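Local structure of sortase B (Streptococcus pyogenes, 3PSQ) at residues D35-L40 with N81-E86; P107-K112 with I199-Q204; S122-T125 with Q129-K132; N134-I139 with S182-L187; S157-F162 with I176-E181. The protein is a class B sortase involved in pilus assembly, probably acting as a cysteine transpeptidase that joins proteins through an acyl-thioester intermediate. One frame throughout, in Å; residues are numbered along the deposited sequence.

Contact 1 of 5, residues D35-L40 with N81-E86; sequences DVMAWL and NKVTFE. With ZN (zinc ion), chain P.
M37 and A38, on the strand of residues 36-40, receive V83 and F85 from a loop without helix or strand. Just ahead of them, D35 opens the segment at a zinc ion: its OD2 binds the metal at 2.0 Å, E55, E59 and a water complete the ligands, and the hydroxyl of Y60 also hydrogen-bonds to that oxygen. M37 contributes the largest share of the contact. CG sits between the backbone N and the carbonyl carbon (chi1 42°), and chi2 and chi3 bend the chain further. One bent side chain therefore meets two partners: M37 CG lies 3.9 Å from CG1 of V83, while M37 CE comes 3.7 Å from CE2 of F85 and equally close to the V83 carbonyl oxygen. M37 and A38 both face I51 of strand 48-53, a classic beta bulge, which is why two consecutive side chains can both point at the loop. The CB of A38 then reaches the edge of the F85 ring, near its plane, 4.0 Å from CE2. On the loop side, K82 to F85 form a type I turn closed by F85 N bonding to K82 O at 3.1 Å.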
# COMPACT_ATOMS: atom_id res chain seq x y z
N ASP A 35 -5.81 16.52 2.51
CA ASP A 35 -4.98 15.30 2.66
C ASP A 35 -5.42 14.13 1.75
O ASP A 35 -4.62 13.25 1.45
CB ASP A 35 -5.01 14.79 4.11
CG ASP A 35 -4.17 15.62 5.07
OD1 ASP A 35 -3.62 16.66 4.66
OD2 ASP A 35 -4.06 15.22 6.24
N VAL A 36 -6.70 14.09 1.37
CA VAL A 36 -7.21 13.06 0.46
C VAL A 36 -6.49 13.19 -0.91
O VAL A 36 -6.44 14.27 -1.47
CB VAL A 36 -8.76 13.12 0.31
CG1 VAL A 36 -9.26 12.10 -0.73
CG2 VAL A 36 -9.47 12.88 1.71
N MET A 37 -5.92 12.10 -1.43
CA MET A 37 -5.11 12.25 -2.65
C MET A 37 -5.16 11.08 -3.64
O MET A 37 -4.53 11.13 -4.68
CB MET A 37 -3.62 12.60 -2.33
CG MET A 37 -3.03 11.85 -1.18
SD MET A 37 -2.88 10.07 -1.39
CE MET A 37 -1.86 9.95 -2.91
N ALA A 38 -5.86 10.01 -3.31
CA ALA A 38 -6.00 8.90 -4.25
C ALA A 38 -7.17 7.97 -3.89
O ALA A 38 -7.72 8.05 -2.80
CB ALA A 38 -4.72 8.10 -4.35
N TRP A 39 -7.52 7.08 -4.82
CA TRP A 39 -8.48 6.03 -4.55
C TRP A 39 -7.79 4.74 -4.88
O TRP A 39 -7.10 4.64 -5.90
CB TRP A 39 -9.75 6.20 -5.41
CG TRP A 39 -10.91 5.34 -4.92
CD1 TRP A 39 -11.11 4.01 -5.18
CD2 TRP A 39 -12.00 5.75 -4.09
NE1 TRP A 39 -12.26 3.57 -4.55
CE2 TRP A 39 -12.82 4.63 -3.89
CE3 TRP A 39 -12.37 6.97 -3.50
CZ2 TRP A 39 -13.98 4.69 -3.11
CZ3 TRP A 39 -13.49 7.03 -2.73
CH2 TRP A 39 -14.29 5.90 -2.54
N LEU A 40 -7.98 3.74 -4.02
CA LEU A 40 -7.36 2.44 -4.19
C LEU A 40 -8.41 1.33 -4.33
O LEU A 40 -9.36 1.25 -3.54
CB LEU A 40 -6.47 2.14 -2.99
CG LEU A 40 -5.91 0.74 -2.83
CD1 LEU A 40 -4.77 0.46 -3.82
CD2 LEU A 40 -5.40 0.51 -1.38
N ASN A 81 6.31 10.27 0.42
CA ASN A 81 6.12 9.93 -0.98
C ASN A 81 5.52 11.06 -1.76
O ASN A 81 4.82 11.90 -1.20
CB ASN A 81 5.20 8.70 -1.10
CG ASN A 81 5.94 7.40 -1.01
OD1 ASN A 81 5.57 6.52 -0.22
ND2 ASN A 81 6.98 7.24 -1.83
N LYS A 82 5.78 11.09 -3.06
CA LYS A 82 5.05 11.99 -3.99
C LYS A 82 3.64 11.46 -4.22
O LYS A 82 3.49 10.26 -4.45
CB LYS A 82 5.75 12.05 -5.35
CG LYS A 82 7.01 12.90 -5.38
CD LYS A 82 7.75 12.67 -6.68
CE LYS A 82 9.05 13.47 -6.71
NZ LYS A 82 8.69 14.91 -6.63
N VAL A 83 2.64 12.35 -4.16
CA VAL A 83 1.24 11.95 -4.34
C VAL A 83 0.95 11.42 -5.75
O VAL A 83 -0.07 10.75 -6.00
CB VAL A 83 0.26 13.09 -4.00
CG1 VAL A 83 0.31 13.41 -2.50
CG2 VAL A 83 0.52 14.35 -4.84
N THR A 84 1.84 11.74 -6.69
CA THR A 84 1.66 11.36 -8.09
C THR A 84 2.12 9.93 -8.34
O THR A 84 2.03 9.42 -9.47
CB THR A 84 2.53 12.24 -8.98
OG1 THR A 84 3.88 12.18 -8.50
CG2 THR A 84 2.06 13.69 -8.97
N PHE A 85 2.62 9.26 -7.30
CA PHE A 85 3.14 7.89 -7.44
C PHE A 85 4.33 7.80 -8.40
O PHE A 85 4.49 6.79 -9.07
CB PHE A 85 2.02 6.88 -7.79
CG PHE A 85 1.04 6.66 -6.64
CD1 PHE A 85 1.23 5.65 -5.72
CD2 PHE A 85 -0.01 7.55 -6.42
CE1 PHE A 85 0.40 5.49 -4.65
CE2 PHE A 85 -0.87 7.39 -5.34
CZ PHE A 85 -0.66 6.36 -4.46
N GLU A 86 5.14 8.88 -8.46
CA GLU A 86 6.35 9.00 -9.31
C GLU A 86 7.59 8.35 -8.69
O GLU A 86 8.56 8.03 -9.39
CB GLU A 86 6.72 10.49 -9.52
CG GLU A 86 5.85 11.33 -10.47
CD GLU A 86 6.23 12.82 -10.41
OE1 GLU A 86 7.43 13.15 -10.59
OE2 GLU A 86 5.33 13.65 -10.17
ZN ZN P . -3.08 16.30 7.63
O HOH W 1 -4.41 17.84 7.81

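Contact 2 of 5, residues P107-K112 with I199-Q204; sequences PNFRKK and IIVIGQ. With EDO (1,2-ethanediol), chain C.
F109 presses its ring against V201, and its side chain can be followed outward from the 3-10 segment 107-110. F109 CB lies 3.9 Å from V201 CG2, and CG is equally far from the same methyl. The closest approach comes at F109 CD2, 3.6 Å from V201 CG2. V201 CG1 stands over one face of the ring, and the side chains meet at about a right angle. Beyond V201, the aromatic group touches I135 and C138 of strand 130-142 and makes an edge-to-face pair with F114. Two residues earlier on the strand, I199 holds CG1 trans to its own N (chi1 -176°) and is again extended at chi2, which sends I199 CD1 out to the backbone of P107, 3.5 Å from its CA. I199 CD1 is also 4.3 Å from CG of R110, whose guanidinium forms a salt bridge with E191. R110 N bonds to P107 O at 3.1 Å, an i to i+3 bond of the 3-10 segment. The arrangement is that of a connection between helices 96-102 and 112-117 packed on one face of the sortase beta-sheet, on strand 197-205, which also carries R198, predicted to stabilise the transition state.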
# COMPACT_ATOMS: atom_id res chain seq x y z
N PRO A 107 -3.96 -10.80 3.94
CA PRO A 107 -3.34 -12.11 4.12
C PRO A 107 -3.87 -13.20 3.16
O PRO A 107 -3.32 -14.30 3.13
CB PRO A 107 -3.67 -12.47 5.58
CG PRO A 107 -3.95 -11.21 6.23
CD PRO A 107 -4.53 -10.28 5.19
N ASN A 108 -4.93 -12.92 2.42
CA ASN A 108 -5.37 -13.88 1.38
C ASN A 108 -4.27 -14.06 0.34
O ASN A 108 -4.20 -15.09 -0.30
CB ASN A 108 -6.67 -13.43 0.70
CG ASN A 108 -7.86 -13.47 1.66
OD1 ASN A 108 -7.82 -14.17 2.67
ND2 ASN A 108 -8.91 -12.71 1.36
N PHE A 109 -3.42 -13.05 0.18
CA PHE A 109 -2.33 -13.13 -0.78
C PHE A 109 -1.23 -14.12 -0.40
O PHE A 109 -0.33 -14.37 -1.19
CB PHE A 109 -1.76 -11.75 -1.05
CG PHE A 109 -2.65 -10.90 -1.89
CD1 PHE A 109 -2.71 -11.08 -3.27
CD2 PHE A 109 -3.44 -9.93 -1.32
CE1 PHE A 109 -3.56 -10.28 -4.06
CE2 PHE A 109 -4.26 -9.14 -2.09
CZ PHE A 109 -4.32 -9.31 -3.48
N ARG A 110 -1.32 -14.66 0.82
CA ARG A 110 -0.43 -15.73 1.27
C ARG A 110 -0.82 -17.05 0.61
O ARG A 110 -0.00 -17.97 0.52
CB ARG A 110 -0.49 -15.89 2.79
CG ARG A 110 -0.06 -14.64 3.60
CD ARG A 110 -0.34 -14.77 5.13
NE ARG A 110 0.62 -15.70 5.68
CZ ARG A 110 1.78 -15.35 6.24
NH1 ARG A 110 2.10 -14.06 6.38
NH2 ARG A 110 2.62 -16.27 6.68
N LYS A 111 -2.08 -17.16 0.17
CA LYS A 111 -2.59 -18.40 -0.39
C LYS A 111 -2.25 -18.50 -1.88
O LYS A 111 -2.56 -17.58 -2.67
CB LYS A 111 -4.11 -18.49 -0.21
CG LYS A 111 -4.62 -18.52 1.23
CD LYS A 111 -6.14 -18.14 1.22
CE LYS A 111 -6.86 -18.28 2.59
NZ LYS A 111 -8.31 -18.73 2.39
N LYS A 112 -1.62 -19.62 -2.26
CA LYS A 112 -1.21 -19.84 -3.66
C LYS A 112 -2.31 -19.56 -4.67
O LYS A 112 -2.16 -18.73 -5.56
CB LYS A 112 -0.65 -21.26 -3.88
CG LYS A 112 0.01 -21.45 -5.25
CD LYS A 112 0.58 -22.88 -5.41
CE LYS A 112 1.25 -23.06 -6.80
NZ LYS A 112 1.51 -24.51 -7.16
N ILE A 199 2.53 -7.63 7.21
CA ILE A 199 2.34 -8.15 5.88
C ILE A 199 2.55 -7.05 4.83
O ILE A 199 2.10 -5.91 5.03
CB ILE A 199 0.95 -8.85 5.70
CG1 ILE A 199 0.86 -9.46 4.31
CG2 ILE A 199 -0.18 -7.86 5.99
CD1 ILE A 199 -0.32 -10.39 4.10
N ILE A 200 3.20 -7.38 3.72
CA ILE A 200 3.30 -6.45 2.60
C ILE A 200 2.89 -7.16 1.32
O ILE A 200 3.38 -8.26 1.04
CB ILE A 200 4.76 -5.92 2.42
CG1 ILE A 200 5.27 -5.27 3.71
CG2 ILE A 200 4.83 -4.96 1.24
CD1 ILE A 200 6.70 -4.76 3.67
N VAL A 201 1.97 -6.55 0.57
CA VAL A 201 1.67 -6.92 -0.80
C VAL A 201 2.26 -5.84 -1.71
O VAL A 201 1.91 -4.64 -1.62
CB VAL A 201 0.16 -7.01 -1.06
CG1 VAL A 201 -0.12 -7.22 -2.56
CG2 VAL A 201 -0.46 -8.17 -0.25
N ILE A 202 3.19 -6.25 -2.56
CA ILE A 202 3.90 -5.31 -3.44
C ILE A 202 3.64 -5.59 -4.93
O ILE A 202 3.58 -6.74 -5.36
CB ILE A 202 5.41 -5.27 -3.11
CG1 ILE A 202 6.14 -4.36 -4.09
CG2 ILE A 202 5.99 -6.64 -3.22
CD1 ILE A 202 7.43 -3.88 -3.52
N GLY A 203 3.46 -4.52 -5.70
CA GLY A 203 3.37 -4.66 -7.14
C GLY A 203 4.23 -3.67 -7.92
O GLY A 203 4.78 -2.71 -7.37
N GLN A 204 4.31 -3.88 -9.23
CA GLN A 204 5.01 -2.93 -10.12
C GLN A 204 4.04 -2.12 -10.95
O GLN A 204 3.15 -2.70 -11.56
CB GLN A 204 5.97 -3.67 -11.03
CG GLN A 204 6.93 -2.81 -11.80
CD GLN A 204 7.93 -3.68 -12.55
OE1 GLN A 204 9.02 -3.96 -12.07
NE2 GLN A 204 7.50 -4.18 -13.70
C1 EDO C . -1.84 -22.81 -0.73
O1 EDO C . -1.03 -21.73 -0.23
C2 EDO C . -3.31 -22.38 -0.92
O2 EDO C . -3.59 -22.21 -2.32

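Contact 3 of 5, residues S122-T125 with Q129-K132; sequences SIET and QKLK. With ZN (zinc ion), chain N; ACY (acetic acid), chain F.
The two segments are the arms of a beta hairpin, running antiparallel with 161° between their directions. I123 and L131 make the hydrogen-bonded pair: L131 N gives to I123 O at 2.8 Å, nearly along the C=O axis, and I123 N gives to L131 O at 3.0 Å from a position tilted 33° off the carbonyl plane. Toward the turn, T125 N bonds to Q129 O at 2.9 Å, this time in the carbonyl plane, while Q129 N makes a weak bond to T125 OG1, which also hydrogen-bonds T127 OG1. S122 with K132 and E124 with K130 are the flanking non-hydrogen-bonded pairs. The extended chain of E124 runs beside K130, the two pointing the same way; E124 OE2 binds a zinc ion at 2.2 Å, and OE1 makes its salt bridge with K22. K130 NZ stays 4.3 Å from E124 OE1, beyond a salt bridge but close enough that its charge would probably be felt. On the other face, L131 CD1 touches both T125 CG2 at 4.0 Å and I123 CG2 at 4.1 Å. S122 OG donates to a bound acetate that K22 also holds. Strand 36-41 borders strand 120-125, and F85, from the loop before strand 89-93, rests on L131.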
# COMPACT_ATOMS: atom_id res chain seq x y z
N SER A 122 -5.31 -1.20 -8.56
CA SER A 122 -5.23 0.01 -9.32
C SER A 122 -5.45 1.24 -8.45
O SER A 122 -6.11 1.17 -7.42
CB SER A 122 -6.27 -0.04 -10.44
OG SER A 122 -7.57 -0.13 -9.90
N ILE A 123 -4.90 2.37 -8.88
CA ILE A 123 -4.98 3.57 -8.10
C ILE A 123 -5.46 4.67 -9.02
O ILE A 123 -5.05 4.73 -10.16
CB ILE A 123 -3.61 3.93 -7.47
CG1 ILE A 123 -3.33 3.04 -6.26
CG2 ILE A 123 -3.52 5.41 -7.09
CD1 ILE A 123 -1.86 2.99 -5.89
N GLU A 124 -6.33 5.55 -8.52
CA GLU A 124 -6.64 6.74 -9.25
C GLU A 124 -6.21 7.94 -8.42
O GLU A 124 -6.60 8.07 -7.25
CB GLU A 124 -8.14 6.83 -9.52
CG GLU A 124 -8.55 8.12 -10.19
CD GLU A 124 -9.94 8.03 -10.79
OE1 GLU A 124 -10.57 6.96 -10.72
OE2 GLU A 124 -10.43 9.03 -11.35
N THR A 125 -5.45 8.84 -9.04
CA THR A 125 -4.91 9.97 -8.32
C THR A 125 -5.92 11.10 -8.27
O THR A 125 -7.01 10.99 -8.82
CB THR A 125 -3.57 10.47 -8.91
OG1 THR A 125 -3.82 11.21 -10.10
CG2 THR A 125 -2.61 9.28 -9.16
N GLN A 129 -5.55 10.67 -12.85
CA GLN A 129 -4.66 9.74 -13.50
C GLN A 129 -4.92 8.32 -13.00
O GLN A 129 -5.19 8.11 -11.82
CB GLN A 129 -3.23 10.16 -13.19
CG GLN A 129 -2.16 9.34 -13.89
CD GLN A 129 -1.92 9.76 -15.37
OE1 GLN A 129 -1.56 10.92 -15.66
NE2 GLN A 129 -2.09 8.80 -16.30
N LYS A 130 -4.86 7.33 -13.88
CA LYS A 130 -5.22 5.97 -13.51
C LYS A 130 -4.02 5.05 -13.62
O LYS A 130 -3.31 5.06 -14.63
CB LYS A 130 -6.39 5.45 -14.36
CG LYS A 130 -7.61 6.39 -14.30
CD LYS A 130 -8.96 5.71 -14.28
CE LYS A 130 -10.05 6.77 -14.49
NZ LYS A 130 -11.37 6.12 -14.83
N LEU A 131 -3.73 4.30 -12.57
CA LEU A 131 -2.54 3.51 -12.59
C LEU A 131 -2.95 2.08 -12.36
O LEU A 131 -3.91 1.80 -11.68
CB LEU A 131 -1.53 3.97 -11.53
CG LEU A 131 -1.36 5.49 -11.42
CD1 LEU A 131 -0.73 5.89 -10.09
CD2 LEU A 131 -0.53 6.01 -12.61
N LYS A 132 -2.22 1.16 -12.98
CA LYS A 132 -2.48 -0.24 -12.81
C LYS A 132 -1.20 -0.75 -12.23
O LYS A 132 -0.11 -0.38 -12.68
CB LYS A 132 -2.79 -0.90 -14.16
CG LYS A 132 -2.99 -2.39 -14.09
CD LYS A 132 -3.43 -2.91 -15.47
CE LYS A 132 -2.88 -4.32 -15.71
NZ LYS A 132 -3.28 -4.88 -17.05
ZN ZN N . -12.50 9.15 -12.00
C ACY F . -9.19 2.97 -9.32
O ACY F . -10.32 3.23 -8.86
OXT ACY F . -8.23 2.62 -8.60
CH3 ACY F . -8.97 3.07 -10.81
O HOH W 2 -13.46 9.76 -10.04

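Contact 4 of 5, residues N134-I139 with S182-L187; sequences NIFACI and SRFVAL
F136 and F184 meet through aromatic contact alone, with no hydrogen bond passing between the two segments. The rings touch rim to rim: CE2 of F136 lies 3.6 Å from CD1 of F184, and its CZ is 3.8 Å from that same carbon. CE1 of F184 is the second atom at the junction, 3.8 Å from F136 CE2. Each nearest atom sits at the partner's edge, near the plane of that ring. With centroids 5.9 Å apart and planes at 74°, the steep angle alone would suggest a T-shaped pair, yet neither ring lies over the other's face, so the evidence supports an edge-to-edge apolar contact.

The torsions account for this meeting. F136 CG is placed between the backbone N and the carbonyl carbon (chi1 65°), whereas F184 turns its CG away from the carbonyl carbon (chi1 -58°), and the side chains meet at about a right angle.

Helix 159-167 adds further side-chain contacts: L163 packs on F136 and F162 on F184, and K159 also touches F184. Backbone bonds provide the remaining link, since F136 and A137 both pair with I202 of strand 197-205. This doubling is a classic beta bulge in strand 130-142. Strand 197-205 lies between strands 130-142 and 184-190 and is antiparallel to both, so the phenylalanines reach each other across an intervening strand. The arrangement belongs to the sortase beta-sheet, on the face covered by helix 159-167.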
# COMPACT_ATOMS: atom_id res chain seq x y z
N ASN A 134 0.93 -4.19 -11.15
CA ASN A 134 1.02 -5.64 -11.30
C ASN A 134 1.65 -6.28 -10.03
O ASN A 134 2.83 -6.06 -9.74
CB ASN A 134 1.91 -6.00 -12.53
CG ASN A 134 1.40 -5.39 -13.83
OD1 ASN A 134 0.27 -5.67 -14.25
ND2 ASN A 134 2.23 -4.57 -14.48
N ILE A 135 0.89 -7.10 -9.31
CA ILE A 135 1.36 -7.68 -8.05
C ILE A 135 2.41 -8.76 -8.29
O ILE A 135 2.20 -9.65 -9.13
CB ILE A 135 0.17 -8.29 -7.23
CG1 ILE A 135 -0.92 -7.22 -6.98
CG2 ILE A 135 0.67 -8.96 -5.93
CD1 ILE A 135 -2.22 -7.76 -6.40
N PHE A 136 3.52 -8.74 -7.57
CA PHE A 136 4.50 -9.81 -7.74
C PHE A 136 4.94 -10.49 -6.46
O PHE A 136 5.60 -11.50 -6.53
CB PHE A 136 5.73 -9.36 -8.55
CG PHE A 136 6.56 -8.31 -7.87
CD1 PHE A 136 7.58 -8.67 -7.00
CD2 PHE A 136 6.32 -6.97 -8.10
CE1 PHE A 136 8.35 -7.69 -6.36
CE2 PHE A 136 7.10 -5.98 -7.48
CZ PHE A 136 8.10 -6.34 -6.62
N ALA A 137 4.59 -9.96 -5.28
CA ALA A 137 5.00 -10.61 -4.03
C ALA A 137 4.05 -10.36 -2.87
O ALA A 137 3.46 -9.29 -2.75
CB ALA A 137 6.41 -10.16 -3.63
N CYS A 138 3.91 -11.38 -2.02
CA CYS A 138 3.32 -11.24 -0.71
C CYS A 138 4.40 -11.54 0.31
O CYS A 138 4.97 -12.63 0.32
CB CYS A 138 2.20 -12.27 -0.54
SG CYS A 138 1.28 -12.09 0.99
N ILE A 139 4.66 -10.58 1.20
CA ILE A 139 5.83 -10.64 2.11
C ILE A 139 5.43 -10.79 3.58
O ILE A 139 4.46 -10.16 4.05
CB ILE A 139 6.65 -9.34 1.93
CG1 ILE A 139 7.20 -9.23 0.50
CG2 ILE A 139 7.73 -9.17 3.01
CD1 ILE A 139 7.40 -7.81 0.01
N SER A 182 11.36 1.18 -13.60
CA SER A 182 10.17 0.59 -12.94
C SER A 182 9.83 1.21 -11.59
O SER A 182 10.72 1.44 -10.77
CB SER A 182 10.34 -0.93 -12.75
OG SER A 182 10.31 -1.61 -14.00
N ARG A 183 8.55 1.45 -11.35
CA ARG A 183 8.10 1.96 -10.05
C ARG A 183 7.25 0.93 -9.28
O ARG A 183 6.52 0.13 -9.87
CB ARG A 183 7.29 3.25 -10.21
CG ARG A 183 8.03 4.43 -10.81
CD ARG A 183 7.03 5.58 -11.02
NE ARG A 183 6.36 5.44 -12.30
CZ ARG A 183 5.13 5.85 -12.61
NH1 ARG A 183 4.36 6.47 -11.72
NH2 ARG A 183 4.66 5.64 -13.84
N PHE A 184 7.30 1.02 -7.97
CA PHE A 184 6.68 -0.00 -7.12
C PHE A 184 5.65 0.61 -6.17
O PHE A 184 5.71 1.79 -5.88
CB PHE A 184 7.76 -0.75 -6.37
CG PHE A 184 8.76 -1.40 -7.28
CD1 PHE A 184 8.54 -2.69 -7.76
CD2 PHE A 184 9.92 -0.73 -7.70
CE1 PHE A 184 9.45 -3.29 -8.63
CE2 PHE A 184 10.84 -1.34 -8.55
CZ PHE A 184 10.60 -2.63 -9.01
N VAL A 185 4.68 -0.19 -5.77
CA VAL A 185 3.66 0.24 -4.81
C VAL A 185 3.40 -0.92 -3.87
O VAL A 185 3.18 -2.07 -4.30
CB VAL A 185 2.32 0.71 -5.43
CG1 VAL A 185 1.41 1.20 -4.32
CG2 VAL A 185 2.52 1.83 -6.37
N ALA A 186 3.48 -0.60 -2.58
CA ALA A 186 3.34 -1.58 -1.53
C ALA A 186 2.13 -1.19 -0.67
O ALA A 186 1.87 -0.01 -0.44
CB ALA A 186 4.61 -1.61 -0.69
N LEU A 187 1.36 -2.20 -0.28
CA LEU A 187 0.26 -2.04 0.65
C LEU A 187 0.61 -2.92 1.86
O LEU A 187 0.96 -4.09 1.70
CB LEU A 187 -1.07 -2.53 0.06
CG LEU A 187 -1.39 -2.31 -1.40
CD1 LEU A 187 -2.61 -3.22 -1.78
CD2 LEU A 187 -1.67 -0.83 -1.65

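Contact 5 of 5, residues S157-F162 with I176-E181; sequences SSKNEF and ILTTNE. With EDO (1,2-ethanediol), chain D.
K159 and T178, as modelled, reach toward each other tip to tip, bringing the first turn of helix 159-167 up to the loop that leads into strand 184-190 of the sortase fold. At K159 CE the separations from T178 OG1 and T179 O are too short to be trusted, so the exact seat of the lysine tip is doubtful. The lysine starts extended, with CG opposite the backbone N (chi1 -175°), then bends at chi3 and chi4, so that its end turns in among T178, T179 and N180. K159 CD passes 3.8 Å from T178 CG2, a methyl-to-methylene contact. K159 NZ is 3.3 Å from T179 O, but the angle is poor and no hydrogen bond can be claimed. Each side is shaped by local bonds: S158 is the N-cap of the helix, its OG accepting a weak bond from E161 N, and T179 makes an ST turn. T178 OG1, whose position is less certain, is modelled within bonding distance of S182 OG and Q204 OE1. An ethanediol, probably from the crystallisation liquor, sits beside T178 and bonds both backbone polar atoms of I176, whose N donates to its O2 at 2.6 Å while its O1 donates to I176 O at 2.8 Å.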
# COMPACT_ATOMS: atom_id res chain seq x y z
N SER A 157 18.69 2.24 -2.73
CA SER A 157 19.18 0.86 -2.79
C SER A 157 19.15 0.40 -4.24
O SER A 157 18.36 0.91 -5.05
CB SER A 157 18.32 -0.08 -1.92
OG SER A 157 17.05 -0.35 -2.53
N SER A 158 19.99 -0.57 -4.58
CA SER A 158 20.01 -1.06 -5.96
C SER A 158 18.79 -1.93 -6.18
O SER A 158 18.23 -2.45 -5.22
CB SER A 158 21.27 -1.86 -6.24
OG SER A 158 21.41 -2.92 -5.31
N LYS A 159 18.36 -2.06 -7.44
CA LYS A 159 17.23 -2.92 -7.79
C LYS A 159 17.45 -4.35 -7.32
O LYS A 159 16.53 -5.02 -6.84
CB LYS A 159 16.90 -2.87 -9.29
CG LYS A 159 15.63 -3.68 -9.68
CD LYS A 159 15.04 -3.32 -11.07
CE LYS A 159 13.83 -2.39 -10.98
NZ LYS A 159 14.10 -1.02 -10.41
N ASN A 160 18.67 -4.83 -7.42
CA ASN A 160 18.94 -6.20 -7.03
C ASN A 160 18.88 -6.45 -5.53
O ASN A 160 18.49 -7.53 -5.12
CB ASN A 160 20.23 -6.72 -7.66
CG ASN A 160 20.06 -7.06 -9.14
OD1 ASN A 160 18.94 -7.12 -9.66
ND2 ASN A 160 21.18 -7.30 -9.82
N GLU A 161 19.31 -5.47 -4.71
CA GLU A 161 19.21 -5.64 -3.24
C GLU A 161 17.72 -5.57 -2.83
O GLU A 161 17.27 -6.31 -1.96
CB GLU A 161 20.11 -4.66 -2.44
CG GLU A 161 19.73 -4.44 -0.91
CD GLU A 161 20.57 -5.22 0.16
OE1 GLU A 161 20.99 -6.40 -0.08
OE2 GLU A 161 20.77 -4.66 1.27
N PHE A 162 16.97 -4.69 -3.47
CA PHE A 162 15.54 -4.53 -3.24
C PHE A 162 14.79 -5.83 -3.56
O PHE A 162 14.04 -6.36 -2.73
CB PHE A 162 15.03 -3.36 -4.08
CG PHE A 162 13.54 -3.17 -4.07
CD1 PHE A 162 12.89 -2.64 -2.94
CD2 PHE A 162 12.78 -3.47 -5.20
CE1 PHE A 162 11.50 -2.44 -2.93
CE2 PHE A 162 11.41 -3.27 -5.21
CZ PHE A 162 10.75 -2.75 -4.07
N ILE A 176 8.43 -10.90 -12.84
CA ILE A 176 7.92 -10.14 -13.99
C ILE A 176 9.03 -9.24 -14.59
O ILE A 176 10.02 -8.95 -13.92
CB ILE A 176 6.60 -9.36 -13.67
CG1 ILE A 176 6.82 -8.29 -12.59
CG2 ILE A 176 5.47 -10.33 -13.27
CD1 ILE A 176 5.60 -7.38 -12.38
N LEU A 177 8.88 -8.83 -15.86
CA LEU A 177 9.85 -7.92 -16.48
C LEU A 177 9.96 -6.63 -15.68
O LEU A 177 8.95 -5.98 -15.42
CB LEU A 177 9.42 -7.57 -17.91
CG LEU A 177 10.01 -8.24 -19.15
CD1 LEU A 177 9.12 -7.92 -20.37
CD2 LEU A 177 11.48 -7.82 -19.40
N THR A 178 11.18 -6.24 -15.33
CA THR A 178 11.44 -4.94 -14.72
C THR A 178 12.57 -4.18 -15.44
O THR A 178 13.46 -4.79 -16.02
CB THR A 178 11.81 -5.08 -13.23
OG1 THR A 178 12.03 -3.78 -12.66
CG2 THR A 178 13.06 -5.93 -13.02
N THR A 179 12.52 -2.86 -15.38
CA THR A 179 13.58 -2.00 -15.91
C THR A 179 14.09 -1.18 -14.72
O THR A 179 13.53 -1.26 -13.63
CB THR A 179 13.06 -1.05 -17.03
OG1 THR A 179 12.37 0.07 -16.47
CG2 THR A 179 12.09 -1.77 -17.99
N ASN A 180 15.16 -0.41 -14.89
CA ASN A 180 15.59 0.45 -13.78
C ASN A 180 14.71 1.70 -13.64
O ASN A 180 14.84 2.47 -12.68
CB ASN A 180 17.10 0.76 -13.84
CG ASN A 180 17.94 -0.28 -13.11
OD1 ASN A 180 18.21 -0.15 -11.92
ND2 ASN A 180 18.36 -1.32 -13.83
N GLU A 181 13.78 1.87 -14.58
CA GLU A 181 12.82 2.97 -14.47
C GLU A 181 11.51 2.50 -13.82
O GLU A 181 10.64 3.32 -13.50
CB GLU A 181 12.57 3.63 -15.84
CG GLU A 181 13.82 3.81 -16.71
CD GLU A 181 14.78 4.86 -16.20
OE1 GLU A 181 14.39 6.04 -16.12
OE2 GLU A 181 15.94 4.51 -15.89
C1 EDO D . 10.09 -7.74 -10.42
O1 EDO D . 11.05 -8.08 -11.42
C2 EDO D . 9.75 -9.02 -9.67
O2 EDO D . 8.88 -9.78 -10.51

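How the contacts relate
From the N terminus, contact 1 comes first, closing a loop of 40 residues between strand 36-41 and residues 81-86 before any other contact opens. Contact 2 then spans the widest stretch, from residues 107-112 to strand 197-205, and encloses the remaining three. Within it, contact 3 closes the short hairpin turn; contact 4 follows in series, from strand 130-142 to strand 184-190, and itself encloses contact 5, which ties helix 159-167 to the following loop. W39 N to E124 O, 2.8 Å, joins contacts 1 and 3, while Q204 N to N134 O, 2.7 Å, joins contacts 2 and 4. Contacts 1 to 4 all reach one sheet; contact 5 meets it through F184, I202 and Q204.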